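Local coordinates for protein 2-oxoadipate dioxygenase/decarboxylase, chloroplastic/amyloplastic (PDB 6W1K) that uses iron(II) and dioxygen to decarboxylate and hydroxylate 2-oxoadipate, giving D-2-hydroxyglutarate in plastid lysine catabolism, at residues S125-V129 and D130-P134. Numbering follows the deposited sequence.
Sequences SELLV and DELSP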
ATOM      1  N   SER A 125       4.691  -6.421   1.493  1.00 22.60           N
ATOM      2  CA  SER A 125       6.096  -6.540   1.856  1.00 22.78           C
ATOM      3  C   SER A 125       6.199  -7.316   3.167  1.00 21.99           C
ATOM      4  O   SER A 125       5.212  -7.490   3.900  1.00 21.78           O
ATOM      5  CB  SER A 125       6.736  -5.160   1.939  1.00 24.46           C
ATOM      6  OG  SER A 125       6.107  -4.365   2.906  1.00 26.94           O
ATOM      7  N   GLU A 126       7.391  -7.851   3.422  1.00 22.29           N
ATOM      8  CA  GLU A 126       7.680  -8.469   4.707  1.00 23.82           C
ATOM      9  C   GLU A 126       9.081  -8.097   5.172  1.00 24.12           C
ATOM     10  O   GLU A 126      10.001  -7.968   4.368  1.00 26.16           O
ATOM     11  CB  GLU A 126       7.562 -10.002   4.647  1.00 26.03           C
ATOM     12  CG  GLU A 126       8.594 -10.704   3.784  1.00 28.50           C
ATOM     13  CD  GLU A 126       8.322 -12.207   3.594  1.00 33.16           C
ATOM     14  OE1 GLU A 126       7.231 -12.713   3.958  1.00 33.85           O
ATOM     15  OE2 GLU A 126       9.214 -12.886   3.064  1.00 37.62           O
ATOM     16  N   LEU A 127       9.232  -7.956   6.479  1.00 23.55           N
ATOM     17  CA  LEU A 127      10.553  -7.777   7.079  1.00 24.74           C
ATOM     18  C   LEU A 127      11.275  -9.117   7.201  1.00 27.36           C
ATOM     19  O   LEU A 127      10.706 -10.106   7.686  1.00 29.04           O
ATOM     20  CB  LEU A 127      10.378  -7.130   8.444  1.00 24.75           C
ATOM     21  CG  LEU A 127      11.650  -6.839   9.254  1.00 26.84           C
ATOM     22  CD1 LEU A 127      12.484  -5.728   8.713  1.00 26.41           C
ATOM     23  CD2 LEU A 127      11.136  -6.509  10.667  1.00 28.38           C
ATOM     24  N   LEU A 128      12.535  -9.144   6.782  1.00 28.59           N
ATOM     25  CA  LEU A 128      13.366 -10.346   6.876  1.00 32.18           C
ATOM     26  C   LEU A 128      13.940 -10.395   8.288  1.00 31.76           C
ATOM     27  O   LEU A 128      15.069  -9.963   8.555  1.00 31.85           O
ATOM     28  CB  LEU A 128      14.433 -10.347   5.800  1.00 35.54           C
ATOM     29  CG  LEU A 128      13.918 -10.218   4.366  1.00 40.79           C
ATOM     30  CD1 LEU A 128      15.099  -9.975   3.423  1.00 44.34           C
ATOM     31  CD2 LEU A 128      13.122 -11.447   3.962  1.00 42.70           C
ATOM     32  N   VAL A 129      13.129 -10.951   9.192  1.00 32.36           N
ATOM     33  CA  VAL A 129      13.377 -10.847  10.628  1.00 32.10           C
ATOM     34  C   VAL A 129      14.699 -11.495  10.995  1.00 34.72           C
ATOM     35  O   VAL A 129      15.426 -11.005  11.866  1.00 35.11           O
ATOM     36  CB  VAL A 129      12.212 -11.481  11.407  1.00 31.15           C
ATOM     37  CG1 VAL A 129      12.509 -11.541  12.919  1.00 31.49           C
ATOM     38  CG2 VAL A 129      10.975 -10.687  11.193  1.00 29.78           C
ATOM     39  N   ASP A 130      15.028 -12.600  10.337  1.00 38.02           N
ATOM     40  CA  ASP A 130      16.241 -13.320  10.695  1.00 43.82           C
ATOM     41  C   ASP A 130      17.485 -12.532  10.344  1.00 42.73           C
ATOM     42  O   ASP A 130      18.579 -12.987  10.664  1.00 42.82           O
ATOM     43  CB  ASP A 130      16.277 -14.690  10.013  1.00 54.45           C
ATOM     44  CG  ASP A 130      16.266 -14.595   8.504  1.00 66.27           C
ATOM     45  OD1 ASP A 130      16.222 -13.466   7.967  1.00 68.78           O
ATOM     46  OD2 ASP A 130      16.292 -15.659   7.854  1.00 73.72           O
ATOM     47  N   GLU A 131      17.353 -11.371   9.700  1.00 42.80           N
ATOM     48  CA  GLU A 131      18.499 -10.525   9.392  1.00 44.64           C
ATOM     49  C   GLU A 131      18.719  -9.426  10.426  1.00 41.95           C
ATOM     50  O   GLU A 131      19.735  -8.733  10.363  1.00 41.22           O
ATOM     51  CB  GLU A 131      18.332  -9.912   7.996  1.00 49.78           C
ATOM     52  CG  GLU A 131      18.233 -10.962   6.914  1.00 56.67           C
ATOM     53  CD  GLU A 131      18.348 -10.389   5.502  1.00 65.29           C
ATOM     54  OE1 GLU A 131      18.635  -9.185   5.366  1.00 66.35           O
ATOM     55  OE2 GLU A 131      18.151 -11.145   4.524  1.00 65.29           O
ATOM     56  N   LEU A 132      17.824  -9.275  11.393  1.00 39.79           N
ATOM     57  CA  LEU A 132      17.976  -8.237  12.398  1.00 39.37           C
ATOM     58  C   LEU A 132      18.858  -8.729  13.536  1.00 39.58           C
ATOM     59  O   LEU A 132      19.239  -9.899  13.594  1.00 38.91           O
ATOM     60  CB  LEU A 132      16.624  -7.818  12.954  1.00 39.84           C
ATOM     61  CG  LEU A 132      15.557  -7.411  11.949  1.00 42.29           C
ATOM     62  CD1 LEU A 132      14.189  -7.444  12.630  1.00 42.06           C
ATOM     63  CD2 LEU A 132      15.886  -6.035  11.403  1.00 42.89           C
ATOM     64  N   SER A 133      19.157  -7.818  14.471  1.00 39.92           N
ATOM     65  CA  SER A 133      19.914  -8.169  15.670  1.00 41.32           C
ATOM     66  C   SER A 133      19.175  -9.244  16.474  1.00 41.37           C
ATOM     67  O   SER A 133      17.938  -9.318  16.451  1.00 39.93           O
ATOM     68  CB  SER A 133      20.106  -6.936  16.559  1.00 41.58           C
ATOM     69  OG  SER A 133      18.856  -6.559  17.148  1.00 42.25           O
ATOM     70  N   PRO A 134      19.906 -10.057  17.231  1.00 44.57           N
ATOM     71  CA  PRO A 134      19.237 -11.039  18.097  1.00 45.67           C
ATOM     72  C   PRO A 134      18.216 -10.419  19.039  1.00 41.71           C
ATOM     73  O   PRO A 134      17.147 -11.005  19.263  1.00 40.27           O
ATOM     74  CB  PRO A 134      20.407 -11.673  18.867  1.00 47.66           C
ATOM     75  CG  PRO A 134      21.588 -11.507  17.954  1.00 50.48           C
ATOM     76  CD  PRO A 134      21.375 -10.192  17.249  1.00 47.98           C
TER
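The E131 carboxylate lies with one face over the side chain of L128. CB of L128 sits nearly square above that face, 3.9 Å from E131 CD. L128 CD1 lies over the same face, above the other end, 3.4 Å from E131 OE2. E131 extends alongside L128 in the same direction. In E131, CG is anti to the carbonyl carbon (chi1 -60°) and the chain is extended beyond it, which carries the carboxylate along the leucine. The D130 carboxylate is turned with OD1 toward the L128 backbone; its OD1 is 3.7 Å from L128 O, and the two are not bonded.

The backbone here leaves strand 121-127 of the mixed sheet and makes a short 3-10 turn before helix 134-147. The family belongs to the glyoxalase clan, consistent with a vicinal-oxygen-chelate-like fold. The L127 side chain is about 8 Å from that of R63, which binds 2-oxoadipate. An inverse gamma turn centred on L128 bends the chain off the strand. E131 N then bonds to L128 O (2.9 Å), and L132 N to V129 O (3.0 Å).

The turn brings L132 back over L127. The two leucines meet crosswise, roughly perpendicular, with L127 CD2 3.7 Å from L132 CD1. V129 CG1 is a looser neighbour, 4.4 Å from L132 CD1. Both V129 and L132 pack on I140 of helix 134-147, while L127 also touches Y182 and A183 of helix 181-189. S133 is the N-cap of helix 134-147; its OG bonds to S136 N and to E179. On the strand, E126 makes a salt bridge to R98.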